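Local coordinates for protein BlEst2 (Bacillus licheniformis, PDB 6WPX) that is a lipase, probably hydrolysing ester bonds, caught here in its propeptide form, with a C-terminal domain that has autoinhibitory effects, at residues G95-L98 with A99-R103; D124-S127 with A128-H132; S159-A162 with G163-A166. One frame throughout, in Å; residues are numbered along the deposited sequence.

Interaction 1. Residues G95-L98 with A99-R103; sequences GAML and AAKLR
Helix 91-109 of the alpha/beta hydrolase domain carries this contact, in which L98 packs on L102 one turn later. The backbone runs in regular alpha-helical i to i+4 bonding. A99 N donates to G95 O at 2.9 Å and A100 N to A96 O at 3.1 Å. K101 N donates in the same way to M97 O, and L102 N to L98 O at 2.8 Å. Between the leucines, the branch point of one meets a methyl of the other. L98 CG lies 3.8 Å from L102 CD1, and L98 CD1 in turn lies 3.9 Å from L102 CG. The two side chains cross at a slant. L102 CG stands beside its own backbone N (chi1 -73°), which brings it to the side where L98 O and the L98 branches are met. L102 CG is also 3.2 Å from L98 O. On another side of the helix, K101 CG rests 3.4 Å from M97 O and 4.4 Å from M97 CG. Beyond CG the lysine chain bends at chi2, and its amino end leads away from M97. The long side chains of M97 and K101 thus touch only near their bases. A99 and L98 both touch A128 of helix 121-131, where the two helices meet. L98 also reaches I83 on strand 80-83, and L102 packs on V113 and L115 of strand 113-118.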
loop_
_atom_site.group_PDB
_atom_site.type_symbol
_atom_site.label_atom_id
_atom_site.label_comp_id
_atom_site.label_asym_id
_atom_site.label_seq_id
_atom_site.Cartn_x
_atom_site.Cartn_y
_atom_site.Cartn_z
ATOM N N GLY A 95 3.804 -5.120 17.743
ATOM C CA GLY A 95 2.717 -5.534 18.621
ATOM C C GLY A 95 3.238 -5.905 19.996
ATOM O O GLY A 95 2.669 -5.470 20.998
ATOM N N ALA A 96 4.356 -6.674 20.068
ATOM C CA ALA A 96 4.938 -7.047 21.370
ATOM C C ALA A 96 5.426 -5.804 22.140
ATOM O O ALA A 96 5.123 -5.670 23.317
ATOM C CB ALA A 96 6.068 -8.052 21.191
ATOM N N MET A 97 6.105 -4.893 21.459
ATOM C CA MET A 97 6.606 -3.647 22.063
ATOM C C MET A 97 5.430 -2.750 22.483
ATOM O O MET A 97 5.429 -2.289 23.608
ATOM C CB MET A 97 7.494 -2.891 21.081
ATOM C CG MET A 97 7.925 -1.556 21.566
ATOM S SD MET A 97 8.954 -0.694 20.429
ATOM C CE MET A 97 10.494 -1.568 20.651
ATOM N N LEU A 98 4.475 -2.511 21.587
ATOM C CA LEU A 98 3.328 -1.666 21.924
ATOM C C LEU A 98 2.591 -2.230 23.133
ATOM O O LEU A 98 2.300 -1.475 24.053
ATOM C CB LEU A 98 2.398 -1.502 20.714
ATOM C CG LEU A 98 1.144 -0.613 20.884
ATOM C CD1 LEU A 98 1.503 0.838 21.322
ATOM C CD2 LEU A 98 0.366 -0.575 19.587
ATOM N N ALA A 99 2.357 -3.561 23.168
ATOM C CA ALA A 99 1.687 -4.224 24.290
ATOM C C ALA A 99 2.430 -4.005 25.608
ATOM O O ALA A 99 1.791 -3.713 26.625
ATOM C CB ALA A 99 1.548 -5.706 24.014
ATOM N N ALA A 100 3.779 -4.125 25.584
ATOM C CA ALA A 100 4.634 -3.929 26.760
ATOM C C ALA A 100 4.541 -2.483 27.265
ATOM O O ALA A 100 4.367 -2.273 28.466
ATOM C CB ALA A 100 6.073 -4.287 26.428
ATOM N N LYS A 101 4.566 -1.491 26.345
ATOM C CA LYS A 101 4.493 -0.077 26.728
ATOM C C LYS A 101 3.104 0.344 27.121
ATOM O O LYS A 101 2.977 1.220 27.966
ATOM C CB LYS A 101 5.089 0.858 25.653
ATOM C CG LYS A 101 6.512 0.488 25.171
ATOM C CD LYS A 101 7.568 0.507 26.290
ATOM C CE LYS A 101 8.920 0.025 25.810
ATOM N NZ LYS A 101 9.924 0.177 26.884
ATOM N N LEU A 102 2.050 -0.294 26.555
ATOM C CA LEU A 102 0.663 0.023 26.920
ATOM C C LEU A 102 0.411 -0.304 28.392
ATOM O O LEU A 102 -0.345 0.397 29.044
ATOM C CB LEU A 102 -0.363 -0.658 26.008
ATOM C CG LEU A 102 -0.499 -0.080 24.590
ATOM C CD1 LEU A 102 -1.340 -1.009 23.721
ATOM C CD2 LEU A 102 -1.102 1.320 24.615
ATOM N N ARG A 103 1.117 -1.304 28.936
ATOM C CA ARG A 103 1.025 -1.622 30.357
ATOM C C ARG A 103 1.545 -0.410 31.169
ATOM O O ARG A 103 0.892 -0.009 32.133
ATOM C CB ARG A 103 1.825 -2.904 30.674
ATOM C CG ARG A 103 1.653 -3.302 32.131
ATOM C CD ARG A 103 2.439 -4.514 32.544
ATOM N NE ARG A 103 2.315 -4.745 33.987
ATOM C CZ ARG A 103 1.293 -5.365 34.584
ATOM N NH1 ARG A 103 0.254 -5.787 33.873
ATOM N NH2 ARG A 103 1.286 -5.525 35.902
#

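Interaction 2. Residues D124-S127 with A128-H132; sequences DSQS and ALIHH
S127 O takes N-H groups from both H131 and H132 near the C-terminal part of helix 121-131, after the regular i to i+4 bonds A128 N to D124 O, L129 N to S125 O and I130 N to Q126 O. This is the helix of the beta-alpha-beta unit that links strand 113-118 to strand 138-144 in the alpha/beta hydrolase fold. The two backbone bonds to S127 O are weak: 2.9 Å from H131 N and 3.0 Å from H132 N. A third donor, H132 ND1, adds a straighter bond of 3.2 Å to S127 O, with an N-H...O angle of 151°. It comes from above the carbonyl plane. The imidazole swings back toward S127 O because H132 CG stands beside its own backbone N (chi1 -62°). One carbonyl oxygen is thus gripped by three N-H groups. On another flank, Q126 and I130 run side by side, and Q126 NE2 lies 3.7 Å from I130 CD1. Polar ends are held from outside: S127 OG by M91 O, and the Q126 amide by R188 and Y243. H131 NE2 is hydrogen-bonded to T191 OG1, which would limit rotation of its ring. I130 CG2 covers one face of that ring, 3.8 Å above the plane and over its centre.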
loop_
_atom_site.group_PDB
_atom_site.type_symbol
_atom_site.label_atom_id
_atom_site.label_comp_id
_atom_site.label_asym_id
_atom_site.label_seq_id
_atom_site.Cartn_x
_atom_site.Cartn_y
_atom_site.Cartn_z
ATOM N N ASP A 124 -0.131 -2.905 13.926
ATOM C CA ASP A 124 0.683 -3.116 15.140
ATOM C C ASP A 124 -0.250 -3.064 16.360
ATOM O O ASP A 124 -0.070 -3.807 17.323
ATOM C CB ASP A 124 1.738 -2.000 15.288
ATOM C CG ASP A 124 2.729 -1.859 14.154
ATOM O OD1 ASP A 124 2.892 -2.838 13.374
ATOM O OD2 ASP A 124 3.408 -0.813 14.095
ATOM N N SER A 125 -1.240 -2.161 16.304
ATOM C CA SER A 125 -2.224 -1.984 17.371
ATOM C C SER A 125 -3.028 -3.234 17.604
ATOM O O SER A 125 -3.145 -3.666 18.752
ATOM C CB SER A 125 -3.135 -0.796 17.083
ATOM O OG SER A 125 -2.350 0.376 17.205
ATOM N N GLN A 126 -3.556 -3.834 16.525
ATOM C CA GLN A 126 -4.349 -5.067 16.621
ATOM C C GLN A 126 -3.524 -6.188 17.116
ATOM O O GLN A 126 -4.008 -6.969 17.921
ATOM C CB GLN A 126 -4.944 -5.471 15.282
ATOM C CG GLN A 126 -6.313 -4.937 15.044
ATOM C CD GLN A 126 -7.070 -5.853 14.114
ATOM O OE1 GLN A 126 -6.557 -6.265 13.075
ATOM N NE2 GLN A 126 -8.317 -6.154 14.443
ATOM N N SER A 127 -2.284 -6.293 16.623
ATOM C CA SER A 127 -1.360 -7.324 17.065
ATOM C C SER A 127 -1.131 -7.182 18.571
ATOM O O SER A 127 -1.207 -8.184 19.278
ATOM C CB SER A 127 -0.040 -7.214 16.314
ATOM O OG SER A 127 0.905 -8.090 16.897
ATOM N N ALA A 128 -0.866 -5.945 19.063
ATOM C CA ALA A 128 -0.659 -5.693 20.491
ATOM C C ALA A 128 -1.856 -6.192 21.277
ATOM O O ALA A 128 -1.684 -6.971 22.207
ATOM C CB ALA A 128 -0.465 -4.198 20.757
ATOM N N LEU A 129 -3.063 -5.815 20.870
ATOM C CA LEU A 129 -4.270 -6.190 21.612
ATOM C C LEU A 129 -4.652 -7.653 21.532
ATOM O O LEU A 129 -4.969 -8.251 22.554
ATOM C CB LEU A 129 -5.438 -5.317 21.159
ATOM C CG LEU A 129 -5.622 -4.022 21.950
ATOM C CD1 LEU A 129 -4.510 -3.059 21.715
ATOM C CD2 LEU A 129 -6.879 -3.358 21.557
ATOM N N ILE A 130 -4.664 -8.214 20.316
ATOM C CA ILE A 130 -5.121 -9.577 20.101
ATOM C C ILE A 130 -4.033 -10.631 20.362
ATOM O O ILE A 130 -4.264 -11.556 21.126
ATOM C CB ILE A 130 -5.753 -9.674 18.682
ATOM C CG1 ILE A 130 -7.082 -8.850 18.646
ATOM C CG2 ILE A 130 -5.946 -11.150 18.245
ATOM C CD1 ILE A 130 -7.631 -8.463 17.297
ATOM N N HIS A 131 -2.874 -10.504 19.734
ATOM C CA HIS A 131 -1.807 -11.494 19.842
ATOM C C HIS A 131 -0.845 -11.244 21.019
ATOM O O HIS A 131 -0.084 -12.141 21.378
ATOM C CB HIS A 131 -1.068 -11.616 18.501
ATOM C CG HIS A 131 -1.990 -11.933 17.360
ATOM N ND1 HIS A 131 -2.681 -13.131 17.299
ATOM C CD2 HIS A 131 -2.327 -11.184 16.287
ATOM C CE1 HIS A 131 -3.380 -13.093 16.179
ATOM N NE2 HIS A 131 -3.202 -11.942 15.536
ATOM N N HIS A 132 -0.900 -10.056 21.650
ATOM C CA HIS A 132 -0.013 -9.770 22.790
ATOM C C HIS A 132 -0.787 -9.319 24.001
ATOM O O HIS A 132 -0.236 -8.675 24.892
ATOM C CB HIS A 132 1.110 -8.795 22.397
ATOM C CG HIS A 132 1.992 -9.362 21.343
ATOM N ND1 HIS A 132 1.720 -9.165 20.001
ATOM C CD2 HIS A 132 3.054 -10.186 21.459
ATOM C CE1 HIS A 132 2.642 -9.855 19.349
ATOM N NE2 HIS A 132 3.476 -10.464 20.186
#

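Interaction 3. Residues S159-A162 with G163-A166; sequences SNWA and GWLA
W161 and W164 lie side by side and point the same way, and their six-membered rings come closest at W161 CE3 to W164 CZ3, 4.2 Å. The ring of W164 also meets backbone oxygens. W161 O sits at its edge, in the ring plane, 3.4 Å from W164 CE3. N160 O lies 3.6 Å from W164 CZ3. W164 reaches back over the turn because its CG is anti to the carbonyl carbon (chi1 -58°). One water ties the same region together. It donates to W161 O at 2.8 Å and accepts from L165 N at 2.9 Å, and it too lies at the edge of the W164 ring. In the backbone, a type I beta turn from N160 to G163 leads the loop into helix 163-169. G163 N closes it with a bond of 3.2 Å to N160 O, approaching from well above the carbonyl plane. A helical i to i+4 bond follows, A166 N to A162 O at 2.8 Å. It is nearly straight (168°), and A166 CB tucks in 3.2 Å from the same oxygen. The wider setting is the C-terminal beta-rich part of the chain, where W161 NE1 is hydrogen-bonded to D452 OD2 on strand 445-456. L380 of strand 377-386 packs on W161, A162 and L165. S159 OG is hydrogen-bonded to L156 O, on the helix before the loop.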
loop_
_atom_site.group_PDB
_atom_site.type_symbol
_atom_site.label_atom_id
_atom_site.label_comp_id
_atom_site.label_asym_id
_atom_site.label_seq_id
_atom_site.Cartn_x
_atom_site.Cartn_y
_atom_site.Cartn_z
ATOM N N SER A 159 7.882 -7.314 -6.001
ATOM C CA SER A 159 7.740 -8.033 -7.276
ATOM C C SER A 159 9.025 -8.062 -8.081
ATOM O O SER A 159 9.954 -7.309 -7.792
ATOM C CB SER A 159 6.572 -7.476 -8.087
ATOM O OG SER A 159 6.912 -6.221 -8.656
ATOM N N ASN A 160 9.108 -8.986 -9.050
ATOM C CA ASN A 160 10.299 -9.157 -9.876
ATOM C C ASN A 160 10.788 -7.885 -10.539
ATOM O O ASN A 160 11.961 -7.585 -10.416
ATOM C CB ASN A 160 10.081 -10.269 -10.926
ATOM C CG ASN A 160 10.098 -11.631 -10.294
ATOM O OD1 ASN A 160 9.188 -11.990 -9.552
ATOM N ND2 ASN A 160 11.146 -12.397 -10.535
ATOM N N TRP A 161 9.921 -7.152 -11.245
ATOM C CA TRP A 161 10.386 -5.941 -11.947
ATOM C C TRP A 161 10.920 -4.865 -11.019
ATOM O O TRP A 161 11.785 -4.112 -11.432
ATOM C CB TRP A 161 9.324 -5.355 -12.889
ATOM C CG TRP A 161 8.966 -6.219 -14.068
ATOM C CD1 TRP A 161 7.720 -6.675 -14.404
ATOM C CD2 TRP A 161 9.850 -6.655 -15.119
ATOM N NE1 TRP A 161 7.783 -7.410 -15.569
ATOM C CE2 TRP A 161 9.081 -7.420 -16.024
ATOM C CE3 TRP A 161 11.233 -6.524 -15.349
ATOM C CZ2 TRP A 161 9.636 -8.016 -17.155
ATOM C CZ3 TRP A 161 11.781 -7.127 -16.466
ATOM C CH2 TRP A 161 10.987 -7.862 -17.353
ATOM N N ALA A 162 10.419 -4.800 -9.762
ATOM C CA ALA A 162 10.808 -3.803 -8.752
ATOM C C ALA A 162 12.085 -4.158 -7.994
ATOM O O ALA A 162 12.515 -3.369 -7.166
ATOM C CB ALA A 162 9.668 -3.619 -7.755
ATOM N N GLY A 163 12.664 -5.331 -8.276
ATOM C CA GLY A 163 13.851 -5.867 -7.612
ATOM C C GLY A 163 15.026 -4.919 -7.510
ATOM O O GLY A 163 15.557 -4.685 -6.412
ATOM N N TRP A 164 15.437 -4.360 -8.653
ATOM C CA TRP A 164 16.571 -3.445 -8.732
ATOM C C TRP A 164 16.334 -2.159 -7.954
ATOM O O TRP A 164 17.189 -1.761 -7.169
ATOM C CB TRP A 164 16.933 -3.164 -10.190
ATOM C CG TRP A 164 17.278 -4.404 -10.968
ATOM C CD1 TRP A 164 18.509 -4.972 -11.100
ATOM C CD2 TRP A 164 16.371 -5.241 -11.697
ATOM N NE1 TRP A 164 18.436 -6.084 -11.908
ATOM C CE2 TRP A 164 17.133 -6.282 -12.275
ATOM C CE3 TRP A 164 14.982 -5.222 -11.910
ATOM C CZ2 TRP A 164 16.554 -7.292 -13.052
ATOM C CZ3 TRP A 164 14.410 -6.223 -12.683
ATOM C CH2 TRP A 164 15.191 -7.234 -13.254
ATOM N N LEU A 165 15.149 -1.545 -8.103
ATOM C CA LEU A 165 14.828 -0.326 -7.376
ATOM C C LEU A 165 14.651 -0.546 -5.873
ATOM O O LEU A 165 15.198 0.223 -5.083
ATOM C CB LEU A 165 13.590 0.391 -7.964
ATOM C CG LEU A 165 13.207 1.701 -7.302
ATOM C CD1 LEU A 165 14.299 2.768 -7.499
ATOM C CD2 LEU A 165 11.844 2.189 -7.812
ATOM N N ALA A 166 13.880 -1.578 -5.483
ATOM C CA ALA A 166 13.633 -1.889 -4.079
ATOM C C ALA A 166 14.934 -2.117 -3.298
ATOM O O ALA A 166 15.041 -1.664 -2.157
ATOM C CB ALA A 166 12.726 -3.092 -3.955
HETATM O O HOH W 1 13.461 -2.190 -10.307
#

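Interactions 1 and 2 sit on adjacent helices of the alpha/beta hydrolase domain, with centres 8 Å apart. They touch directly: G95 O is 3.4 Å from A128 CB, and A99 CB is 3.5 Å from H132 CB. The turn between strand 113-118 and helix 121-131 is where hydrolases of this fold usually carry the nucleophile, so interaction 2 probably lies near the active site. Interaction 3 is remote. Its centre is about 34 Å from that of interaction 1 and 31 Å from that of interaction 2, with nearest atoms about 23 Å and 20 Å away. It packs against strands that probably belong to the C-terminal domain, to which autoinhibitory effects are ascribed.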